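Local coordinates for phytochromobilin synthase (Solanum lycopersicum, PDB 6KME), which binds biliverdin IX alpha and probably reduces it with electrons from ferredoxin to phytochromobilin, the chromophore precursor of plant phytochromes, at residues 48-53 against 76-81; 83-88 against 101-106; 107-112 against 144-149. The protein carries 1 engineered substitution. All coordinates share one frame; numbering follows the deposited sequence.

Contact 1. Residues 48-53 against 76-81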
loop_
_atom_site.group_PDB
_atom_site.type_symbol
_atom_site.label_atom_id
_atom_site.label_comp_id
_atom_site.label_asym_id
_atom_site.label_seq_id
_atom_site.Cartn_x
_atom_site.Cartn_y
_atom_site.Cartn_z
ATOM N N THR A 48 9.528 -9.847 -16.010
ATOM C CA THR A 48 10.413 -10.708 -15.238
ATOM C C THR A 48 9.728 -12.068 -15.161
ATOM O O THR A 48 8.776 -12.335 -15.898
ATOM C CB THR A 48 10.717 -10.091 -13.861
ATOM O OG1 THR A 48 11.720 -10.868 -13.188
ATOM C CG2 THR A 48 9.450 -10.015 -12.985
ATOM N N LEU A 49 10.208 -12.938 -14.281
ATOM C CA LEU A 49 9.553 -14.214 -14.029
ATOM C C LEU A 49 9.260 -14.318 -12.544
ATOM O O LEU A 49 10.185 -14.349 -11.726
ATOM C CB LEU A 49 10.413 -15.391 -14.497
ATOM C CG LEU A 49 9.771 -16.761 -14.252
ATOM C CD1 LEU A 49 8.377 -16.827 -14.873
ATOM C CD2 LEU A 49 10.654 -17.875 -14.783
ATOM N N LEU A 50 7.979 -14.369 -12.195
ATOM C CA LEU A 50 7.602 -14.543 -10.805
ATOM C C LEU A 50 7.850 -15.978 -10.365
ATOM O O LEU A 50 7.725 -16.934 -11.142
ATOM C CB LEU A 50 6.134 -14.169 -10.597
ATOM C CG LEU A 50 5.738 -12.702 -10.748
ATOM C CD1 LEU A 50 4.214 -12.561 -10.810
ATOM C CD2 LEU A 50 6.275 -11.877 -9.580
ATOM N N SER A 51 8.233 -16.123 -9.103
ATOM C CA SER A 51 8.328 -17.438 -8.502
ATOM C C SER A 51 7.436 -17.479 -7.265
ATOM O O SER A 51 7.127 -16.432 -6.685
ATOM C CB SER A 51 9.781 -17.787 -8.135
ATOM O OG SER A 51 10.347 -16.826 -7.267
ATOM N N PRO A 52 6.972 -18.658 -6.859
ATOM C CA PRO A 52 6.079 -18.722 -5.695
ATOM C C PRO A 52 6.798 -18.292 -4.424
ATOM O O PRO A 52 7.957 -18.647 -4.195
ATOM C CB PRO A 52 5.678 -20.201 -5.645
ATOM C CG PRO A 52 6.798 -20.918 -6.321
ATOM C CD PRO A 52 7.286 -19.997 -7.395
ATOM N N SER A 53 6.106 -17.498 -3.597
ATOM C CA SER A 53 6.628 -17.235 -2.264
ATOM C C SER A 53 6.403 -18.443 -1.357
ATOM O O SER A 53 5.392 -19.137 -1.484
ATOM C CB SER A 53 5.944 -16.008 -1.647
ATOM O OG SER A 53 6.153 -15.944 -0.242
ATOM N N PHE A 76 4.148 -14.035 -4.252
ATOM C CA PHE A 76 5.175 -14.325 -5.243
ATOM C C PHE A 76 6.415 -13.517 -4.902
ATOM O O PHE A 76 6.375 -12.590 -4.085
ATOM C CB PHE A 76 4.696 -13.992 -6.661
ATOM C CG PHE A 76 3.442 -14.707 -7.060
ATOM C CD1 PHE A 76 3.498 -15.983 -7.601
ATOM C CD2 PHE A 76 2.204 -14.108 -6.882
ATOM C CE1 PHE A 76 2.339 -16.640 -7.966
ATOM C CE2 PHE A 76 1.047 -14.768 -7.243
ATOM C CZ PHE A 76 1.109 -16.025 -7.773
ATOM N N GLU A 77 7.524 -13.879 -5.535
ATOM C CA GLU A 77 8.714 -13.046 -5.527
ATOM C C GLU A 77 9.324 -13.060 -6.919
ATOM O O GLU A 77 8.877 -13.794 -7.810
ATOM C CB GLU A 77 9.726 -13.492 -4.457
ATOM C CG GLU A 77 10.050 -14.969 -4.419
ATOM C CD GLU A 77 10.849 -15.336 -3.176
ATOM O OE1 GLU A 77 10.250 -15.463 -2.081
ATOM O OE2 GLU A 77 12.084 -15.462 -3.291
ATOM N N ALA A 78 10.334 -12.206 -7.103
ATOM C CA ALA A 78 11.052 -12.082 -8.371
ATOM C C ALA A 78 12.444 -11.554 -8.054
ATOM O O ALA A 78 12.764 -11.271 -6.894
ATOM C CB ALA A 78 10.296 -11.178 -9.355
ATOM N N HIS A 79 13.277 -11.408 -9.089
ATOM C CA HIS A 79 14.671 -11.048 -8.837
ATOM C C HIS A 79 14.792 -9.740 -8.057
ATOM O O HIS A 79 15.643 -9.620 -7.168
ATOM C CB HIS A 79 15.466 -10.937 -10.134
ATOM C CG HIS A 79 16.905 -10.600 -9.902
ATOM N ND1 HIS A 79 17.823 -11.527 -9.451
ATOM C CD2 HIS A 79 17.578 -9.429 -10.015
ATOM C CE1 HIS A 79 19.002 -10.947 -9.315
ATOM N NE2 HIS A 79 18.883 -9.678 -9.659
ATOM N N LYS A 80 13.978 -8.742 -8.394
ATOM C CA LYS A 80 14.027 -7.456 -7.700
ATOM C C LYS A 80 12.921 -7.278 -6.668
ATOM O O LYS A 80 12.936 -6.277 -5.942
ATOM C CB LYS A 80 13.962 -6.300 -8.713
ATOM C CG LYS A 80 15.093 -6.349 -9.760
ATOM C CD LYS A 80 14.952 -5.233 -10.791
ATOM C CE LYS A 80 16.020 -5.349 -11.901
ATOM N NZ LYS A 80 15.797 -4.249 -12.889
ATOM N N ILE A 81 11.976 -8.213 -6.575
ATOM C CA ILE A 81 10.788 -8.070 -5.736
ATOM C C ILE A 81 10.923 -9.033 -4.566
ATOM O O ILE A 81 10.919 -10.258 -4.750
ATOM C CB ILE A 81 9.505 -8.337 -6.530
ATOM C CG1 ILE A 81 9.449 -7.400 -7.740
ATOM C CG2 ILE A 81 8.255 -8.161 -5.645
ATOM C CD1 ILE A 81 8.359 -7.742 -8.714
HETATM O O HOH W 1 12.666 -13.327 -11.137
HETATM O O HOH W 2 8.414 -14.303 -0.090
#

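Contact 2. Residues 83-88 against 101-106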
loop_
_atom_site.group_PDB
_atom_site.type_symbol
_atom_site.label_atom_id
_atom_site.label_comp_id
_atom_site.label_asym_id
_atom_site.label_seq_id
_atom_site.Cartn_x
_atom_site.Cartn_y
_atom_site.Cartn_z
ATOM N N LEU A 83 8.617 -9.352 -2.231
ATOM C CA LEU A 83 7.301 -9.938 -1.978
ATOM C C LEU A 83 6.257 -9.207 -2.801
ATOM O O LEU A 83 6.112 -7.987 -2.682
ATOM C CB LEU A 83 6.937 -9.877 -0.488
ATOM C CG LEU A 83 5.533 -10.410 -0.188
ATOM C CD1 LEU A 83 5.359 -11.869 -0.685
ATOM C CD2 LEU A 83 5.216 -10.294 1.302
ATOM N N LEU A 84 5.539 -9.948 -3.630
ATOM C CA LEU A 84 4.336 -9.463 -4.288
ATOM C C LEU A 84 3.186 -10.276 -3.718
ATOM O O LEU A 84 3.181 -11.504 -3.844
ATOM C CB LEU A 84 4.422 -9.645 -5.804
ATOM C CG LEU A 84 3.257 -9.166 -6.669
ATOM C CD1 LEU A 84 3.184 -7.665 -6.617
ATOM C CD2 LEU A 84 3.453 -9.632 -8.126
ATOM N N ARG A 85 2.222 -9.607 -3.077
ATOM C CA ARG A 85 1.186 -10.356 -2.376
ATOM C C ARG A 85 -0.162 -9.654 -2.505
ATOM O O ARG A 85 -0.250 -8.422 -2.590
ATOM C CB ARG A 85 1.574 -10.593 -0.901
ATOM C CG ARG A 85 1.037 -9.584 0.121
ATOM C CD ARG A 85 1.705 -8.222 -0.002
ATOM N NE ARG A 85 1.291 -7.269 1.047
ATOM C CZ ARG A 85 0.180 -6.536 1.012
ATOM N NH1 ARG A 85 -0.662 -6.662 0.000
ATOM N NH2 ARG A 85 -0.091 -5.674 1.995
ATOM N N SER A 86 -1.217 -10.467 -2.552
ATOM C CA SER A 86 -2.574 -9.958 -2.649
ATOM C C SER A 86 -3.469 -10.643 -1.625
ATOM O O SER A 86 -3.326 -11.840 -1.342
ATOM C CB SER A 86 -3.158 -10.160 -4.050
ATOM O OG SER A 86 -3.305 -11.535 -4.337
ATOM N N LEU A 87 -4.380 -9.860 -1.068
ATOM C CA LEU A 87 -5.499 -10.359 -0.281
ATOM C C LEU A 87 -6.753 -9.872 -0.980
ATOM O O LEU A 87 -6.866 -8.681 -1.289
ATOM C CB LEU A 87 -5.445 -9.859 1.164
ATOM C CG LEU A 87 -6.723 -10.046 2.003
ATOM C CD1 LEU A 87 -7.026 -11.532 2.249
ATOM C CD2 LEU A 87 -6.628 -9.297 3.324
ATOM N N CYS A 88 -7.655 -10.797 -1.289
ATOM C CA CYS A 88 -8.898 -10.461 -1.962
ATOM C C CYS A 88 -10.057 -11.029 -1.158
ATOM O O CYS A 88 -10.056 -12.212 -0.804
ATOM C CB CYS A 88 -8.910 -10.997 -3.400
ATOM S SG CYS A 88 -10.330 -10.398 -4.333
ATOM N N ALA A 101 0.143 -5.375 -3.011
ATOM C CA ALA A 101 1.365 -4.605 -2.803
ATOM C C ALA A 101 2.568 -5.329 -3.395
ATOM O O ALA A 101 2.618 -6.562 -3.445
ATOM C CB ALA A 101 1.637 -4.345 -1.309
ATOM N N ALA A 102 3.546 -4.537 -3.828
ATOM C CA ALA A 102 4.839 -5.034 -4.284
ATOM C C ALA A 102 5.918 -4.398 -3.420
ATOM O O ALA A 102 6.054 -3.167 -3.395
ATOM C CB ALA A 102 5.062 -4.721 -5.761
ATOM N N PHE A 103 6.654 -5.239 -2.690
ATOM C CA PHE A 103 7.753 -4.809 -1.839
ATOM C C PHE A 103 9.070 -5.147 -2.518
ATOM O O PHE A 103 9.318 -6.336 -2.803
ATOM C CB PHE A 103 7.686 -5.499 -0.481
ATOM C CG PHE A 103 6.414 -5.215 0.307
ATOM C CD1 PHE A 103 5.894 -3.935 0.387
ATOM C CD2 PHE A 103 5.761 -6.242 0.981
ATOM C CE1 PHE A 103 4.733 -3.683 1.118
ATOM C CE2 PHE A 103 4.601 -6.002 1.716
ATOM C CZ PHE A 103 4.085 -4.722 1.783
ATOM N N PRO A 104 9.953 -4.183 -2.757
ATOM C CA PRO A 104 11.239 -4.496 -3.398
ATOM C C PRO A 104 12.251 -5.072 -2.415
ATOM O O PRO A 104 12.162 -4.886 -1.198
ATOM C CB PRO A 104 11.708 -3.135 -3.934
ATOM C CG PRO A 104 11.072 -2.131 -3.014
ATOM C CD PRO A 104 9.767 -2.735 -2.535
ATOM N N LYS A 105 13.227 -5.798 -2.973
ATOM C CA LYS A 105 14.387 -6.158 -2.188
ATOM C C LYS A 105 15.163 -4.885 -1.853
ATOM O O LYS A 105 15.146 -3.922 -2.625
ATOM C CB LYS A 105 15.271 -7.158 -2.944
ATOM C CG LYS A 105 14.611 -8.524 -3.114
ATOM C CD LYS A 105 15.453 -9.500 -3.915
ATOM C CE LYS A 105 14.668 -10.779 -4.186
ATOM N NZ LYS A 105 15.423 -11.722 -5.066
ATOM N N PRO A 106 15.815 -4.839 -0.689
ATOM C CA PRO A 106 16.465 -3.587 -0.261
ATOM C C PRO A 106 17.558 -3.093 -1.199
ATOM O O PRO A 106 17.919 -1.914 -1.130
ATOM C CB PRO A 106 17.032 -3.945 1.120
ATOM C CG PRO A 106 16.168 -5.069 1.595
ATOM C CD PRO A 106 15.838 -5.864 0.367
#

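Contact 3. Residues 107-112 against 144-149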
loop_
_atom_site.group_PDB
_atom_site.type_symbol
_atom_site.label_atom_id
_atom_site.label_comp_id
_atom_site.label_asym_id
_atom_site.label_seq_id
_atom_site.Cartn_x
_atom_site.Cartn_y
_atom_site.Cartn_z
ATOM N N GLU A 107 18.096 -3.946 -2.067
ATOM C CA GLU A 107 19.073 -3.490 -3.052
ATOM C C GLU A 107 18.456 -2.593 -4.127
ATOM O O GLU A 107 19.186 -1.863 -4.805
ATOM C CB GLU A 107 19.752 -4.696 -3.711
ATOM C CG GLU A 107 20.697 -5.483 -2.799
ATOM C CD GLU A 107 19.977 -6.370 -1.787
ATOM O OE1 GLU A 107 18.763 -6.633 -1.957
ATOM O OE2 GLU A 107 20.635 -6.809 -0.818
ATOM N N PHE A 108 17.141 -2.636 -4.307
ATOM C CA PHE A 108 16.452 -1.876 -5.349
ATOM C C PHE A 108 15.536 -0.859 -4.685
ATOM O O PHE A 108 14.454 -1.210 -4.201
ATOM C CB PHE A 108 15.679 -2.819 -6.259
ATOM C CG PHE A 108 16.542 -3.884 -6.875
ATOM C CD1 PHE A 108 17.204 -3.653 -8.073
ATOM C CD2 PHE A 108 16.728 -5.097 -6.235
ATOM C CE1 PHE A 108 18.011 -4.627 -8.635
ATOM C CE2 PHE A 108 17.539 -6.075 -6.786
ATOM C CZ PHE A 108 18.184 -5.842 -7.989
ATOM N N ASP A 109 15.947 0.413 -4.699
ATOM C CA ASP A 109 15.236 1.438 -3.928
ATOM C C ASP A 109 13.926 1.893 -4.577
ATOM O O ASP A 109 13.527 3.058 -4.435
ATOM C CB ASP A 109 16.156 2.643 -3.702
ATOM C CG ASP A 109 16.431 3.427 -4.977
ATOM O OD1 ASP A 109 16.288 2.861 -6.083
ATOM O OD2 ASP A 109 16.793 4.618 -4.862
ATOM N N LEU A 110 13.233 0.971 -5.246
ATOM C CA LEU A 110 11.969 1.276 -5.911
ATOM C C LEU A 110 10.904 1.752 -4.927
ATOM O O LEU A 110 10.902 1.366 -3.752
ATOM C CB LEU A 110 11.425 0.039 -6.628
ATOM C CG LEU A 110 12.093 -0.376 -7.927
ATOM C CD1 LEU A 110 11.999 -1.884 -8.081
ATOM C CD2 LEU A 110 11.408 0.345 -9.073
ATOM N N PRO A 111 9.948 2.547 -5.402
ATOM C CA PRO A 111 8.731 2.767 -4.623
ATOM C C PRO A 111 8.002 1.452 -4.380
ATOM O O PRO A 111 8.142 0.478 -5.123
ATOM C CB PRO A 111 7.903 3.713 -5.505
ATOM C CG PRO A 111 8.906 4.419 -6.363
ATOM C CD PRO A 111 10.000 3.393 -6.613
ATOM N N ILE A 112 7.222 1.436 -3.305
ATOM C CA ILE A 112 6.341 0.319 -2.988
ATOM C C ILE A 112 5.011 0.525 -3.705
ATOM O O ILE A 112 4.345 1.545 -3.508
ATOM C CB ILE A 112 6.144 0.200 -1.472
ATOM C CG1 ILE A 112 7.451 -0.285 -0.838
ATOM C CG2 ILE A 112 4.974 -0.714 -1.168
ATOM C CD1 ILE A 112 7.519 -0.113 0.677
ATOM N N GLU A 144 12.715 13.497 -7.504
ATOM C CA GLU A 144 13.021 13.708 -8.915
ATOM C C GLU A 144 13.363 12.397 -9.611
ATOM O O GLU A 144 12.982 12.182 -10.767
ATOM C CB GLU A 144 14.169 14.706 -9.056
ATOM C CG GLU A 144 13.727 16.145 -8.884
ATOM C CD GLU A 144 12.733 16.564 -9.950
ATOM O OE1 GLU A 144 13.140 16.667 -11.129
ATOM O OE2 GLU A 144 11.545 16.770 -9.614
ATOM N N LYS A 145 14.080 11.513 -8.918
ATOM C CA LYS A 145 14.500 10.248 -9.510
ATOM C C LYS A 145 13.305 9.426 -9.995
ATOM O O LYS A 145 13.382 8.748 -11.025
ATOM C CB LYS A 145 15.325 9.467 -8.479
ATOM C CG LYS A 145 15.789 8.091 -8.897
ATOM C CD LYS A 145 16.516 7.391 -7.750
ATOM C CE LYS A 145 17.156 6.083 -8.214
ATOM N NZ LYS A 145 17.933 5.390 -7.140
ATOM N N TYR A 146 12.187 9.474 -9.275
ATOM C CA TYR A 146 11.113 8.526 -9.533
ATOM C C TYR A 146 9.797 9.139 -9.991
ATOM O O TYR A 146 9.012 8.436 -10.637
ATOM C CB TYR A 146 10.849 7.664 -8.286
ATOM C CG TYR A 146 11.804 6.493 -8.193
ATOM C CD1 TYR A 146 11.808 5.502 -9.167
ATOM C CD2 TYR A 146 12.709 6.381 -7.145
ATOM C CE1 TYR A 146 12.686 4.422 -9.097
ATOM C CE2 TYR A 146 13.586 5.302 -7.061
ATOM C CZ TYR A 146 13.569 4.327 -8.044
ATOM O OH TYR A 146 14.446 3.258 -7.979
ATOM N N TYR A 147 9.520 10.404 -9.684
ATOM C CA TYR A 147 8.199 10.959 -9.958
ATOM C C TYR A 147 8.201 12.079 -10.986
ATOM O O TYR A 147 7.120 12.475 -11.430
ATOM C CB TYR A 147 7.538 11.452 -8.655
ATOM C CG TYR A 147 7.399 10.328 -7.660
ATOM C CD1 TYR A 147 6.339 9.425 -7.737
ATOM C CD2 TYR A 147 8.360 10.124 -6.680
ATOM C CE1 TYR A 147 6.234 8.358 -6.836
ATOM C CE2 TYR A 147 8.262 9.068 -5.778
ATOM C CZ TYR A 147 7.202 8.194 -5.861
ATOM O OH TYR A 147 7.123 7.155 -4.960
ATOM N N LYS A 148 9.372 12.567 -11.410
ATOM C CA LYS A 148 9.404 13.688 -12.345
ATOM C C LYS A 148 8.577 13.395 -13.589
ATOM O O LYS A 148 7.822 14.252 -14.062
ATOM C CB LYS A 148 10.847 14.015 -12.730
ATOM N N ASP A 149 8.679 12.175 -14.108
ATOM C CA ASP A 149 8.041 11.790 -15.359
ATOM C C ASP A 149 6.651 11.192 -15.167
ATOM O O ASP A 149 6.018 10.804 -16.157
ATOM C CB ASP A 149 8.945 10.805 -16.106
ATOM C CG ASP A 149 10.229 11.466 -16.612
ATOM O OD1 ASP A 149 10.194 12.679 -16.922
ATOM O OD2 ASP A 149 11.272 10.779 -16.693
#

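Contact 1. Residues 48-53 against 76-81
Ser51 and Glu77 pair through both of their peptide groups: Ser51 N donates to Glu77 O at 2.7 Å with an N-H...O angle of 172°, and Glu77 N returns a bond to Ser51 O at 2.8 Å. The Glu77 carbonyl also takes a CA-H...O contact from Leu50 CA and a weak bond from Ser51 OG. On the other strand, Phe76 CA makes a similar CA-H...O contact with Ser51 O.

Leu50 can be followed outward. Its CB lies near both Glu77 O and Phe76 CB. CG stands beside the backbone N (chi1 -68°), and with chi2 at 168° the CD2 branch turns to the 76-78 strand. There CD2 lies 3.7 Å from Glu77 O, 3.9 Å from Phe76 CB and close to Ala78 CB. The Leu50 side chain runs roughly perpendicular to that of Phe76, and both rest on Leu41 of helix 34-47, which covers this face.

The bridge joins the beginning of strand 51-63 to the end of strand 69-77, the open end of an antiparallel beta hairpin at the outer edge of the seven-stranded sheet. Its next pair, Pro52 with Phe76, is non-hydrogen-bonded, and Ser51 O approaches the Phe76 ring at its edge.

On the face bearing Ser51 and Glu77, Glu77 CG meets Ser51 OG at 3.4 Å. The carboxylate continues toward Ser53, where a water donates to Glu77 OE1 at 2.9 Å and also hydrogen-bonds Ser53 OG; that hydroxyl is further bonded to Leu55 N. At the other end, where the backbones separate, a second water donates to Leu49 O and accepts from His79 N at 2.9 Å, while the methyl group Thr48 CG2 packs 3.9 Å from Ala78 CB.

Contact 2. Residues 83-88 against 101-106
Leu83 and Phe103 form a hydrogen-bonded pair in the antiparallel beta hairpin of strands 81-91 and 96-104, near the middle of the seven-stranded sheet. Helices pack on both faces of this antiparallel sheet, the alpha/beta/alpha sandwich of ferredoxin-dependent bilin reductases. Phe103 N donates to Leu83 O at 2.8 Å with an N-H...O angle of 176°, and Leu83 N donates to Phe103 O. Arg85 and Ala101 make the next such pair, with Arg85 N to Ala101 O and Ala101 N to Arg85 O both at 3.1 Å. Between them sits the non-hydrogen-bonded pair Leu84 and Ala102, whose CA atoms are 4.5 Å apart. The local strand axes are 166° apart, nearly antiparallel.

The side chains divide between the two faces. On one, Leu84 CD1 touches Ala102 CB at 3.6 Å, and Leu84 continues to Leu41 of helix 34-47. On the other, Leu83 and Phe103 extend alongside each other, Leu83 CB 4.1 Å from Phe103 CD2, and the Phe103 side chain packs against Gln228, Tyr231 and Leu232 of helix 218-238.

Arg85 shares that second face. An unusual chi1 (95°) and a bend at chi2 turn the guanidinium over Ala101. The guanidinium plane stands perpendicular to the Phe103 ring, with Arg85 NE 3.6 Å from Phe103 CE2.

Several second-shell groups position this buried cation. Arg85 NH1 forms a salt bridge with Asp99, Arg85 NE donates to Leu262 O, and Phe263 adds a cation-pi contact. These partners probably stabilise the charged form and limit rotation of the group. The Arg85 side chain is about 8 Å from the bound biliverdin, too far for direct contact. Directly over the centre of one guanidinium face lies the methyl carbon Ala101 CB, 3.5 Å from Arg85 CZ.

Contact 3. Residues 107-112 against 144-149
Asp109 receives two side chains of helix 141-147 on its carboxylate. Lys145 NZ forms a salt bridge to Asp109 OD2 at 2.7 Å, meeting that oxygen on the syn side, 18° out of the carboxylate plane. Tyr146 OH donates to Asp109 OD1, also at 2.7 Å, but from above the plane. The extended Lys145 chain, with CG opposite the backbone N (chi1 177°), reaches out to meet the Asp109 side chain coming the other way.

Beneath these bonds the Tyr146 ring is sandwiched. Pro111 CD sits over the centre of one face, 3.7 Å from the centroid and 8° off the ring normal, a clear CH-pi contact; Lys145 CG covers the other face toward its rim. Pro111 CG also touches Tyr147 OH at 3.6 Å, and that hydroxyl is hydrogen-bonded to Leu130 O. Leu208 of helix 188-211 packs against Leu110, Pro111 and Tyr146.

The contact joins the connection between strands 96-104 and 112-119 to a helix that follows strand 123-131. With one donor from the helix on each oxygen, the Asp109 carboxylate is probably held as the anion and rotationally restrained, while Pro111 CD and Lys145 CG probably limit tilting of the ring whose hydroxyl supplies one donor.

How the contacts relate
From the N terminus, contact 1 closes first: the end of strand 69-77 returns to the start of strand 51-63, just after helix 34-47, closing the first hairpin. A short turn leads into strand 81-91, where contact 2 closes the next hairpin; their strands 69-77 and 81-91 are neighbours in the sheet, linked by Phe76 N to Leu84 O, and Lys105 reaches back to His79 O. Contact 3 opens directly after contact 2 and spans a longer loop containing strands 112-119 and 123-131. All three are in series, with none nested or crossed. Phe108 packs on Lys80, and Ile112 on Phe103; these tie segment 107-112 to contacts 1 and 2, while contact 3 joins it to helix 141-147.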